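Local coordinates for protein parahox neighbor (Phaeodactylum tricornutum CCAP 1055/1, PDB 5Z5M) that probably catalyses the last two steps from urate to (S)-allantoin, hydrolysing 5-hydroxyisourate and then decarboxylating the resulting OHCU stereoselectively, at residues T48-A53 / I275-D280; G181-H186 / Y282-L287; G193-K198 / N221-L226; I201-L206 / G241-T246. All blocks are in the same frame, centred on the assembly; numbering follows the deposited sequence.

Interaction 1: residues T48-A53 / I275-D280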
# COMPACT_ATOMS: atom_id res chain seq x y z
N THR A 48 32.13 -11.35 7.89
CA THR A 48 31.69 -10.57 6.74
C THR A 48 32.01 -9.08 6.90
O THR A 48 32.36 -8.63 7.99
CB THR A 48 30.17 -10.71 6.50
OG1 THR A 48 29.46 -10.21 7.64
CG2 THR A 48 29.79 -12.17 6.27
N ILE A 49 31.89 -8.32 5.82
CA ILE A 49 32.17 -6.90 5.91
C ILE A 49 31.08 -6.22 6.75
O ILE A 49 31.35 -5.25 7.46
CB ILE A 49 32.30 -6.25 4.51
CG1 ILE A 49 32.80 -4.81 4.63
CG2 ILE A 49 30.99 -6.32 3.74
CD1 ILE A 49 33.07 -4.14 3.30
N SER A 50 29.86 -6.76 6.71
CA SER A 50 28.78 -6.26 7.55
C SER A 50 29.13 -6.36 9.02
O SER A 50 28.96 -5.40 9.78
CB SER A 50 27.48 -7.03 7.29
OG SER A 50 26.97 -6.75 6.00
N GLN A 51 29.61 -7.53 9.43
CA GLN A 51 29.98 -7.76 10.82
C GLN A 51 31.15 -6.88 11.24
O GLN A 51 31.21 -6.42 12.39
CB GLN A 51 30.31 -9.24 11.03
CG GLN A 51 29.09 -10.15 10.95
CD GLN A 51 29.46 -11.62 10.93
OE1 GLN A 51 30.62 -11.98 10.77
NE2 GLN A 51 28.46 -12.47 11.09
N LEU A 52 32.08 -6.65 10.32
CA LEU A 52 33.23 -5.80 10.60
C LEU A 52 32.77 -4.37 10.85
O LEU A 52 33.20 -3.72 11.81
CB LEU A 52 34.23 -5.86 9.44
CG LEU A 52 35.38 -4.86 9.52
CD1 LEU A 52 36.17 -5.05 10.82
CD2 LEU A 52 36.28 -5.00 8.30
N ALA A 53 31.87 -3.88 10.00
CA ALA A 53 31.30 -2.54 10.16
C ALA A 53 30.53 -2.42 11.47
O ALA A 53 30.64 -1.41 12.16
CB ALA A 53 30.39 -2.21 8.98
N ILE A 275 20.91 -0.55 -3.86
CA ILE A 275 21.44 -1.63 -3.03
C ILE A 275 22.66 -1.12 -2.27
O ILE A 275 23.61 -0.62 -2.86
CB ILE A 275 21.83 -2.85 -3.88
CG1 ILE A 275 20.56 -3.51 -4.44
CG2 ILE A 275 22.63 -3.86 -3.03
CD1 ILE A 275 20.83 -4.51 -5.54
N ASP A 276 22.63 -1.23 -0.95
CA ASP A 276 23.66 -0.62 -0.11
C ASP A 276 24.63 -1.63 0.52
O ASP A 276 25.71 -1.25 0.96
CB ASP A 276 23.01 0.21 0.99
CG ASP A 276 24.02 0.98 1.82
OD1 ASP A 276 24.71 1.86 1.27
OD2 ASP A 276 24.12 0.70 3.04
N ASN A 277 24.25 -2.90 0.57
CA ASN A 277 25.05 -3.90 1.29
C ASN A 277 25.11 -5.23 0.55
O ASN A 277 24.11 -5.95 0.47
CB ASN A 277 24.50 -4.09 2.71
CG ASN A 277 25.35 -5.04 3.56
OD1 ASN A 277 26.17 -5.79 3.05
ND2 ASN A 277 25.15 -5.00 4.88
N PRO A 278 26.29 -5.59 0.03
CA PRO A 278 26.47 -6.78 -0.80
C PRO A 278 26.33 -8.11 -0.04
O PRO A 278 26.26 -9.15 -0.68
CB PRO A 278 27.89 -6.62 -1.35
CG PRO A 278 28.59 -5.74 -0.37
CD PRO A 278 27.55 -4.83 0.20
N ASP A 279 26.30 -8.05 1.30
CA ASP A 279 26.06 -9.22 2.14
C ASP A 279 24.59 -9.61 2.24
O ASP A 279 24.26 -10.76 2.53
CB ASP A 279 26.58 -8.98 3.56
CG ASP A 279 28.09 -8.99 3.66
OD1 ASP A 279 28.75 -9.73 2.89
OD2 ASP A 279 28.62 -8.26 4.53
N ASP A 280 23.70 -8.63 2.03
CA ASP A 280 22.29 -8.79 2.36
C ASP A 280 21.45 -9.47 1.29
O ASP A 280 21.77 -9.42 0.10
CB ASP A 280 21.65 -7.43 2.68
CG ASP A 280 22.04 -6.91 4.05
OD1 ASP A 280 22.60 -7.68 4.85
OD2 ASP A 280 21.76 -5.72 4.32
O HOH W 1 31.54 -9.85 3.40
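Asp279 OD2 accepts two bonds at the N-terminal end of helix 49-61, where a capping box on the helix faces a type I turn in the loop between strands 268-275 and 281-289. The contact so ties the OHCU decarboxylase part of the fused chain to the transthyretin-like part. Both bonds come from one residue. Ser50 N gives its amide hydrogen to Asp279 OD2 at 2.9 Å, arriving nearly along the C-O axis. The hydroxyl Ser50 OG donates at 2.7 Å to Asp279 OD2, which receives it on its anti lone pair, away from OD1. Serine suits this place because OG, anti to its carbonyl carbon and beside its own N (chi1 -69°), lets both donors converge on one acceptor. That hydroxyl also accepts: Asn277 ND2 reaches Ser50 OG at 2.8 Å, almost exactly in the amide plane. The other carboxylate oxygen, Asp279 OD1, works through a water that accepts from Ile49 N, so two amides of the helix start are served by one acid. The negative charge probably also gains from the positive end of the helix dipole. Crossing the acid at about a right angle, Ile49 puts CG2 3.2 Å from Asp279 OD2, and it packs on Trp167 of helix 151-173.

The second shell fixes both partners. On the helix side, Thr48 is the N-cap and forms the capping box with Gln51, although the bond from Thr48 N to Gln51 OE1 is weak. On the loop side, the type I turn runs from Asn277 to Asp280. Within it an Asx turn closes where Asp279 N donates to Asn277 OD1 at 2.9 Å, from above the carbonyl plane.

Interaction 2: residues G181-H186 / Y282-L287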
# COMPACT_ATOMS: atom_id res chain seq x y z
N GLY A 181 25.39 -11.96 -0.83
CA GLY A 181 24.04 -11.42 -0.85
C GLY A 181 23.39 -11.71 -2.20
O GLY A 181 24.05 -12.18 -3.13
N PHE A 182 22.09 -11.45 -2.30
CA PHE A 182 21.39 -11.68 -3.56
C PHE A 182 20.09 -10.90 -3.63
O PHE A 182 19.59 -10.39 -2.62
CB PHE A 182 21.13 -13.18 -3.78
CG PHE A 182 20.27 -13.83 -2.71
CD1 PHE A 182 20.83 -14.24 -1.51
CD2 PHE A 182 18.92 -14.07 -2.93
CE1 PHE A 182 20.06 -14.84 -0.53
CE2 PHE A 182 18.14 -14.68 -1.96
CZ PHE A 182 18.71 -15.07 -0.76
N LEU A 183 19.53 -10.84 -4.84
CA LEU A 183 18.34 -10.05 -5.13
C LEU A 183 17.23 -10.93 -5.69
O LEU A 183 17.43 -11.65 -6.67
CB LEU A 183 18.68 -8.94 -6.14
CG LEU A 183 17.54 -8.04 -6.64
CD1 LEU A 183 16.95 -7.20 -5.51
CD2 LEU A 183 18.05 -7.14 -7.76
N THR A 184 16.07 -10.90 -5.04
CA THR A 184 14.92 -11.64 -5.51
C THR A 184 13.74 -10.71 -5.76
O THR A 184 13.74 -9.54 -5.34
CB THR A 184 14.48 -12.73 -4.52
OG1 THR A 184 14.20 -12.12 -3.25
CG2 THR A 184 15.56 -13.79 -4.36
N CYS A 185 12.72 -11.24 -6.43
CA CYS A 185 11.54 -10.48 -6.77
C CYS A 185 10.30 -11.37 -6.70
O CYS A 185 10.38 -12.58 -6.91
CB CYS A 185 11.68 -9.89 -8.17
SG CYS A 185 10.41 -8.68 -8.59
N HIS A 186 9.17 -10.76 -6.39
CA HIS A 186 7.89 -11.43 -6.36
C HIS A 186 6.85 -10.45 -6.89
O HIS A 186 6.91 -9.26 -6.57
CB HIS A 186 7.56 -11.89 -4.93
CG HIS A 186 6.19 -12.49 -4.78
ND1 HIS A 186 5.85 -13.70 -5.32
CD2 HIS A 186 5.09 -12.04 -4.13
CE1 HIS A 186 4.59 -13.98 -5.02
NE2 HIS A 186 4.11 -12.98 -4.30
N TYR A 282 18.25 -8.85 -0.58
CA TYR A 282 17.27 -7.82 -0.91
C TYR A 282 16.11 -8.46 -1.64
O TYR A 282 16.29 -9.11 -2.66
CB TYR A 282 17.89 -6.72 -1.78
CG TYR A 282 18.66 -5.65 -1.04
CD1 TYR A 282 19.79 -5.97 -0.29
CD2 TYR A 282 18.28 -4.32 -1.12
CE1 TYR A 282 20.50 -4.99 0.37
CE2 TYR A 282 18.99 -3.34 -0.46
CZ TYR A 282 20.09 -3.67 0.29
OH TYR A 282 20.80 -2.69 0.94
N HIS A 283 14.91 -8.29 -1.10
CA HIS A 283 13.71 -8.75 -1.78
C HIS A 283 12.89 -7.52 -2.18
O HIS A 283 12.35 -6.84 -1.32
CB HIS A 283 12.90 -9.68 -0.88
CG HIS A 283 11.65 -10.19 -1.53
ND1 HIS A 283 11.66 -11.16 -2.52
CD2 HIS A 283 10.35 -9.86 -1.34
CE1 HIS A 283 10.42 -11.40 -2.90
NE2 HIS A 283 9.61 -10.63 -2.21
N VAL A 284 12.82 -7.23 -3.47
CA VAL A 284 12.14 -6.03 -3.93
C VAL A 284 10.99 -6.41 -4.85
O VAL A 284 11.17 -6.51 -6.07
CB VAL A 284 13.12 -5.07 -4.66
CG1 VAL A 284 12.40 -3.79 -5.11
CG2 VAL A 284 14.28 -4.73 -3.74
N PRO A 285 9.81 -6.65 -4.26
CA PRO A 285 8.63 -7.14 -4.97
C PRO A 285 7.75 -6.03 -5.56
O PRO A 285 8.00 -4.85 -5.33
CB PRO A 285 7.87 -7.88 -3.86
CG PRO A 285 8.16 -7.07 -2.64
CD PRO A 285 9.56 -6.51 -2.82
N LEU A 286 6.73 -6.44 -6.30
CA LEU A 286 5.73 -5.53 -6.83
C LEU A 286 4.33 -6.02 -6.44
O LEU A 286 3.96 -7.16 -6.71
CB LEU A 286 5.85 -5.42 -8.36
CG LEU A 286 4.82 -4.53 -9.06
CD1 LEU A 286 5.08 -3.07 -8.72
CD2 LEU A 286 4.84 -4.76 -10.57
N LEU A 287 3.56 -5.14 -5.79
CA LEU A 287 2.13 -5.37 -5.56
C LEU A 287 1.38 -4.55 -6.59
O LEU A 287 1.57 -3.35 -6.64
CB LEU A 287 1.72 -4.96 -4.14
CG LEU A 287 2.04 -5.86 -2.94
CD1 LEU A 287 3.53 -6.11 -2.79
CD2 LEU A 287 1.47 -5.24 -1.67
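Backbone hydrogen bonds carry this parallel pairing between strand 182-189 and strand 281-289. Tyr282 N donates to Phe182 O at 2.9 Å, and Thr184 N donates to Tyr282 O, both nearly along the C=O axis. Val284 N then reaches Thr184 O in the carbonyl plane. The pattern is interrupted around Cys185 and Pro285, where the buried His186 N finds no partner, and Leu286 N resumes it with a bond to His186 O at 2.8 Å.

The polar side chains meet on the face that bears Thr184 and His283. Thr184 OG1 lies at the edge of the imidazole, 2.8 Å from His283 ND1, in a hydrogen bond whose proton could belong to either. Threonine suits this strand: chi1 57° puts OG1 between N and the carbonyl carbon, the crowded position, turned to the ring, and the hydroxyl can both give and accept; His281 NE2 is a further partner. His186 CB touches the same ring edge, 3.5 Å from His283 CE1.

Apolar contacts occupy the face of Leu183 and Tyr282. Leu183, with CG anti to N (chi1 177°), sets CD1 3.9 Å from Tyr282 CB and 4.0 Å from Val284 CG2.

That apolar face looks into the transthyretin-like sandwich: Leu183 and Val284 pack on Phe273 of strand 268-275, Cys185 and Val284 on Trp245 of strand 241-248. Strand 292-296 pairs with strand 281-289 beyond, and Tyr282 OH bonds to Asp276 N.

Interaction 3: residues G193-K198 / N221-L226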
# COMPACT_ATOMS: atom_id res chain seq x y z
N GLY A 193 -5.87 -11.38 -6.49
CA GLY A 193 -5.46 -12.11 -5.29
C GLY A 193 -4.59 -13.33 -5.55
O GLY A 193 -4.64 -14.31 -4.81
N CYS A 194 -3.79 -13.26 -6.60
CA CYS A 194 -2.98 -14.39 -7.03
C CYS A 194 -1.58 -13.91 -7.41
O CYS A 194 -1.40 -12.75 -7.76
CB CYS A 194 -3.63 -15.09 -8.22
SG CYS A 194 -3.81 -14.05 -9.70
N PRO A 195 -0.59 -14.82 -7.35
CA PRO A 195 0.71 -14.48 -7.94
C PRO A 195 0.54 -14.15 -9.41
O PRO A 195 -0.35 -14.71 -10.06
CB PRO A 195 1.53 -15.77 -7.76
CG PRO A 195 0.84 -16.51 -6.68
CD PRO A 195 -0.61 -16.19 -6.81
N ALA A 196 1.36 -13.25 -9.94
CA ALA A 196 1.26 -12.88 -11.35
C ALA A 196 2.21 -13.71 -12.20
O ALA A 196 3.41 -13.47 -12.22
CB ALA A 196 1.54 -11.40 -11.52
N GLU A 197 1.67 -14.70 -12.91
CA GLU A 197 2.52 -15.62 -13.66
C GLU A 197 2.78 -15.14 -15.09
O GLU A 197 1.93 -14.47 -15.70
CB GLU A 197 1.89 -17.02 -13.70
CG GLU A 197 0.54 -17.08 -14.39
CD GLU A 197 -0.03 -18.49 -14.43
OE1 GLU A 197 0.64 -19.38 -15.00
OE2 GLU A 197 -1.14 -18.69 -13.90
N LYS A 198 3.96 -15.48 -15.60
CA LYS A 198 4.38 -15.19 -16.97
C LYS A 198 4.53 -13.69 -17.28
O LYS A 198 4.38 -13.28 -18.43
CB LYS A 198 3.40 -15.83 -17.96
CG LYS A 198 3.17 -17.33 -17.74
CD LYS A 198 2.31 -17.93 -18.86
CE LYS A 198 0.95 -18.40 -18.35
NZ LYS A 198 1.02 -19.75 -17.71
N ASN A 221 7.28 -17.16 -12.64
CA ASN A 221 6.71 -18.51 -12.69
C ASN A 221 5.31 -18.51 -12.09
O ASN A 221 4.77 -17.45 -11.79
CB ASN A 221 7.62 -19.51 -11.95
CG ASN A 221 7.87 -19.13 -10.50
OD1 ASN A 221 7.06 -18.47 -9.86
ND2 ASN A 221 9.02 -19.55 -9.98
N ASP A 222 4.73 -19.70 -11.91
CA ASP A 222 3.37 -19.83 -11.38
C ASP A 222 3.25 -19.35 -9.94
O ASP A 222 2.15 -19.15 -9.43
CB ASP A 222 2.89 -21.28 -11.47
CG ASP A 222 2.94 -21.83 -12.89
OD1 ASP A 222 3.17 -21.04 -13.83
OD2 ASP A 222 2.75 -23.05 -13.06
N ASP A 223 4.40 -19.18 -9.28
CA ASP A 223 4.43 -18.71 -7.91
C ASP A 223 4.62 -17.18 -7.87
O ASP A 223 4.59 -16.58 -6.80
CB ASP A 223 5.55 -19.41 -7.14
CG ASP A 223 5.44 -19.23 -5.64
OD1 ASP A 223 4.39 -18.75 -5.17
OD2 ASP A 223 6.42 -19.56 -4.94
N GLY A 224 4.80 -16.58 -9.03
CA GLY A 224 4.96 -15.13 -9.13
C GLY A 224 6.39 -14.69 -8.84
O GLY A 224 6.67 -13.51 -8.69
N ARG A 225 7.29 -15.67 -8.76
CA ARG A 225 8.68 -15.41 -8.48
C ARG A 225 9.49 -15.54 -9.75
O ARG A 225 8.97 -15.99 -10.76
CB ARG A 225 9.18 -16.36 -7.38
CG ARG A 225 8.37 -16.17 -6.10
CD ARG A 225 8.86 -16.98 -4.92
NE ARG A 225 8.39 -16.37 -3.67
CZ ARG A 225 7.39 -16.83 -2.93
NH1 ARG A 225 6.75 -17.94 -3.29
NH2 ARG A 225 7.03 -16.20 -1.82
N LEU A 226 10.74 -15.11 -9.73
CA LEU A 226 11.54 -15.15 -10.96
C LEU A 226 11.88 -16.59 -11.33
O LEU A 226 12.38 -17.35 -10.50
CB LEU A 226 12.82 -14.34 -10.81
CG LEU A 226 12.65 -12.83 -10.57
CD1 LEU A 226 14.01 -12.16 -10.51
CD2 LEU A 226 11.79 -12.20 -11.66
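Two carboxylates, Glu197 and Asp222, cross obliquely where a type I beta turn from Asn221 to Gly224, following strand 213-219 of the transthyretin-like part, leans on the 193-198 segment. Their planes are 56° apart, and Glu197 OE1 lies 3.2 Å from Asp222 OD1, two acceptors with no hydrogen bond between them. Lys198 NZ, in a salt bridge to Glu197 OE1 at 2.8 Å from above the carboxylate plane, probably offsets part of the repulsion. Such crowding of like charges would tend to raise the affinity of one acid for a proton, while the lysine should counter it. At the third carboxylate, Asp223 OD2 lies in the guanidinium plane of Arg225, whose NH1 comes from above the carboxylate. The 2.3 Å between Arg225 NH1 and Asp223 OD2 is shorter than expected for such a salt bridge, so little should be built on it.

Away from the charges the contact is plain packing against main chain. Pro195, compact and without an N-H to satisfy, presses CB to 3.3 Å from Asp223 O, while CG lies beside the same peptide. Gly224 faces Pro195 closely, with no room for a CB, and its positive phi (82°) suits glycine in any case. Glu197 CA offers a CH...O contact to Asn221 O at 3.5 Å.

The turn keeps its shape from inside, and asparagine serves well there, since its amide oxygen can stand in for a backbone carbonyl. Strand 182-189 borders both segments, with Val187 bonded to the backbones of Ala196 and Gly224. Asn221 OD1 makes an Asx turn with Asp223 N at 2.8 Å and also accepts from Arg225 N at 3.0 Å, both donors standing above the carbonyl plane.

Interaction 4: residues I201-L206 / G241-T246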
# COMPACT_ATOMS: atom_id res chain seq x y z
N ILE A 201 10.00 -9.25 -16.99
CA ILE A 201 10.64 -8.31 -16.08
C ILE A 201 12.08 -8.10 -16.51
O ILE A 201 12.83 -9.07 -16.64
CB ILE A 201 10.63 -8.82 -14.62
CG1 ILE A 201 9.20 -9.05 -14.12
CG2 ILE A 201 11.35 -7.82 -13.73
CD1 ILE A 201 9.14 -9.70 -12.73
N HIS A 202 12.47 -6.85 -16.75
CA HIS A 202 13.86 -6.54 -17.04
C HIS A 202 14.51 -5.85 -15.85
O HIS A 202 13.83 -5.28 -15.00
CB HIS A 202 13.98 -5.66 -18.29
CG HIS A 202 13.51 -6.34 -19.54
ND1 HIS A 202 13.47 -5.71 -20.76
CD2 HIS A 202 13.08 -7.60 -19.76
CE1 HIS A 202 13.02 -6.55 -21.68
NE2 HIS A 202 12.77 -7.71 -21.09
N LEU A 203 15.84 -5.93 -15.79
CA LEU A 203 16.62 -5.31 -14.73
C LEU A 203 17.84 -4.61 -15.31
O LEU A 203 18.64 -5.23 -16.03
CB LEU A 203 17.06 -6.35 -13.69
CG LEU A 203 17.84 -5.81 -12.48
CD1 LEU A 203 17.02 -4.76 -11.71
CD2 LEU A 203 18.27 -6.95 -11.55
N HIS A 204 17.97 -3.32 -15.03
CA HIS A 204 19.15 -2.54 -15.41
C HIS A 204 19.91 -2.07 -14.19
O HIS A 204 19.30 -1.79 -13.16
CB HIS A 204 18.78 -1.32 -16.25
CG HIS A 204 18.34 -1.65 -17.64
ND1 HIS A 204 17.09 -2.17 -17.92
CD2 HIS A 204 18.98 -1.53 -18.83
CE1 HIS A 204 16.98 -2.35 -19.22
NE2 HIS A 204 18.11 -1.98 -19.80
N ARG A 205 21.23 -1.97 -14.31
CA ARG A 205 22.02 -1.22 -13.34
C ARG A 205 22.23 0.19 -13.87
O ARG A 205 22.70 0.38 -14.99
CB ARG A 205 23.37 -1.89 -13.07
CG ARG A 205 24.16 -1.23 -11.94
CD ARG A 205 25.53 -1.88 -11.74
NE ARG A 205 25.43 -3.24 -11.21
CZ ARG A 205 25.67 -4.34 -11.92
NH1 ARG A 205 26.05 -4.26 -13.19
NH2 ARG A 205 25.55 -5.53 -11.35
N LEU A 206 21.88 1.19 -13.07
CA LEU A 206 21.97 2.58 -13.51
C LEU A 206 23.25 3.25 -13.05
O LEU A 206 23.75 4.16 -13.71
CB LEU A 206 20.77 3.39 -13.01
CG LEU A 206 19.37 2.91 -13.42
CD1 LEU A 206 18.34 3.98 -13.08
CD2 LEU A 206 19.32 2.55 -14.89
N GLY A 241 24.94 -0.14 -5.68
CA GLY A 241 24.62 0.78 -6.75
C GLY A 241 23.14 1.02 -6.92
O GLY A 241 22.33 0.59 -6.09
N GLN A 242 22.77 1.73 -7.98
CA GLN A 242 21.38 2.00 -8.26
C GLN A 242 20.88 1.11 -9.39
O GLN A 242 21.57 0.93 -10.40
CB GLN A 242 21.17 3.47 -8.62
CG GLN A 242 19.73 3.87 -8.72
CD GLN A 242 19.55 5.34 -9.06
OE1 GLN A 242 20.24 5.87 -9.94
NE2 GLN A 242 18.65 6.01 -8.36
N TYR A 243 19.69 0.55 -9.22
CA TYR A 243 19.10 -0.35 -10.21
C TYR A 243 17.69 0.08 -10.63
O TYR A 243 17.08 0.93 -9.98
CB TYR A 243 19.05 -1.78 -9.65
CG TYR A 243 20.41 -2.40 -9.39
CD1 TYR A 243 21.14 -2.05 -8.26
CD2 TYR A 243 20.94 -3.35 -10.25
CE1 TYR A 243 22.39 -2.60 -8.02
CE2 TYR A 243 22.19 -3.92 -10.01
CZ TYR A 243 22.91 -3.55 -8.89
OH TYR A 243 24.14 -4.10 -8.64
N GLU A 244 17.18 -0.51 -11.70
CA GLU A 244 15.80 -0.29 -12.10
C GLU A 244 15.17 -1.56 -12.68
O GLU A 244 15.68 -2.11 -13.66
CB GLU A 244 15.71 0.86 -13.11
CG GLU A 244 14.30 1.23 -13.51
CD GLU A 244 14.25 2.49 -14.37
OE1 GLU A 244 13.77 2.40 -15.52
OE2 GLU A 244 14.68 3.56 -13.89
N TRP A 245 14.09 -2.03 -12.06
CA TRP A 245 13.24 -3.05 -12.67
C TRP A 245 12.41 -2.39 -13.76
O TRP A 245 12.11 -1.20 -13.69
CB TRP A 245 12.26 -3.70 -11.69
CG TRP A 245 12.78 -4.48 -10.51
CD1 TRP A 245 12.64 -4.13 -9.19
CD2 TRP A 245 13.40 -5.78 -10.52
NE1 TRP A 245 13.18 -5.11 -8.39
CE2 TRP A 245 13.66 -6.12 -9.17
CE3 TRP A 245 13.80 -6.66 -11.53
CZ2 TRP A 245 14.29 -7.31 -8.81
CZ3 TRP A 245 14.43 -7.85 -11.16
CH2 TRP A 245 14.66 -8.16 -9.82
N THR A 246 12.02 -3.18 -14.75
CA THR A 246 10.96 -2.80 -15.66
C THR A 246 9.93 -3.92 -15.65
O THR A 246 10.22 -5.04 -16.07
CB THR A 246 11.47 -2.57 -17.10
OG1 THR A 246 12.45 -1.52 -17.10
CG2 THR A 246 10.32 -2.17 -18.02
O HOH W 2 14.83 -2.16 -16.21
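Strands 200-207 and 241-248 lie antiparallel as the two inner strands of a four-stranded sheet of the transthyretin-like sandwich. His202-Thr246 and His204-Glu244 are hydrogen-bonded pairs, whereas Leu203-Trp245 and Arg205-Tyr243 are non-hydrogen-bonded. The straightest rung runs from His204 N to Glu244 O at 2.9 Å (N-H...O angle 174°), and a further one joins Leu206 N to Gln242 O at 2.7 Å.

The buried face holds Ile201, Leu203 and Arg205 against the rings of Tyr243 and Trp245. Leu203 CD1 sits over the six-membered ring of Trp245, a CH-pi contact 4.0 Å from its centroid. Ile201 CG2 reaches Trp245 CE3 at 3.5 Å. Arg205 runs alongside Tyr243, its CG over the phenol face in a second CH-pi contact. A bend at chi3 (-68°) then brings the guanidinium round, so that Arg205 NE donates at 3.0 Å to Tyr243 OH, which lies near the guanidinium plane. Outside the pair, Arg205 NH1 bonds to Met211 O and Tyr243 OH to Thr239 O.

On the other face, which bears histidines, Glu244 and Thr246, a water bridges Glu244 O, 2.7 Å away, to His204 ND1 and Thr246 OG1. Glu244 OE2 forms a salt bridge to Arg272.

The chemistry implies a sheet largely apolar on its inner face, where neutral oxygens (Tyr243 OH, Met211 O) meet N-H groups of the buried arginine and probably help to stabilise its charge, and polar on the other, with an ordered water and partly exposed His202, His204, Glu244 and Thr246.

How the interactions relate
Interaction 1 is a surface contact between the two enzyme parts of the fused chain, held by a carboxylate, a hydroxyl and an amide at a helix start; the other three lie within the transthyretin-like part. Interaction 2, buried, and interaction 4, partly buried, pair strands of its two sheets, parallel in one and antiparallel in the other, and their inner faces meet where Leu183 packs on Leu203 and Cys185 on Trp245. Interaction 3, partly buried at the sandwich end, relies on packing against a turn, with salt bridges only inside each segment and Leu226 reaching Ile201. Interaction 1 is joined to both sheets: Asp280 O probably bonds to Phe182 N, and Ile275 N to Gly241 O.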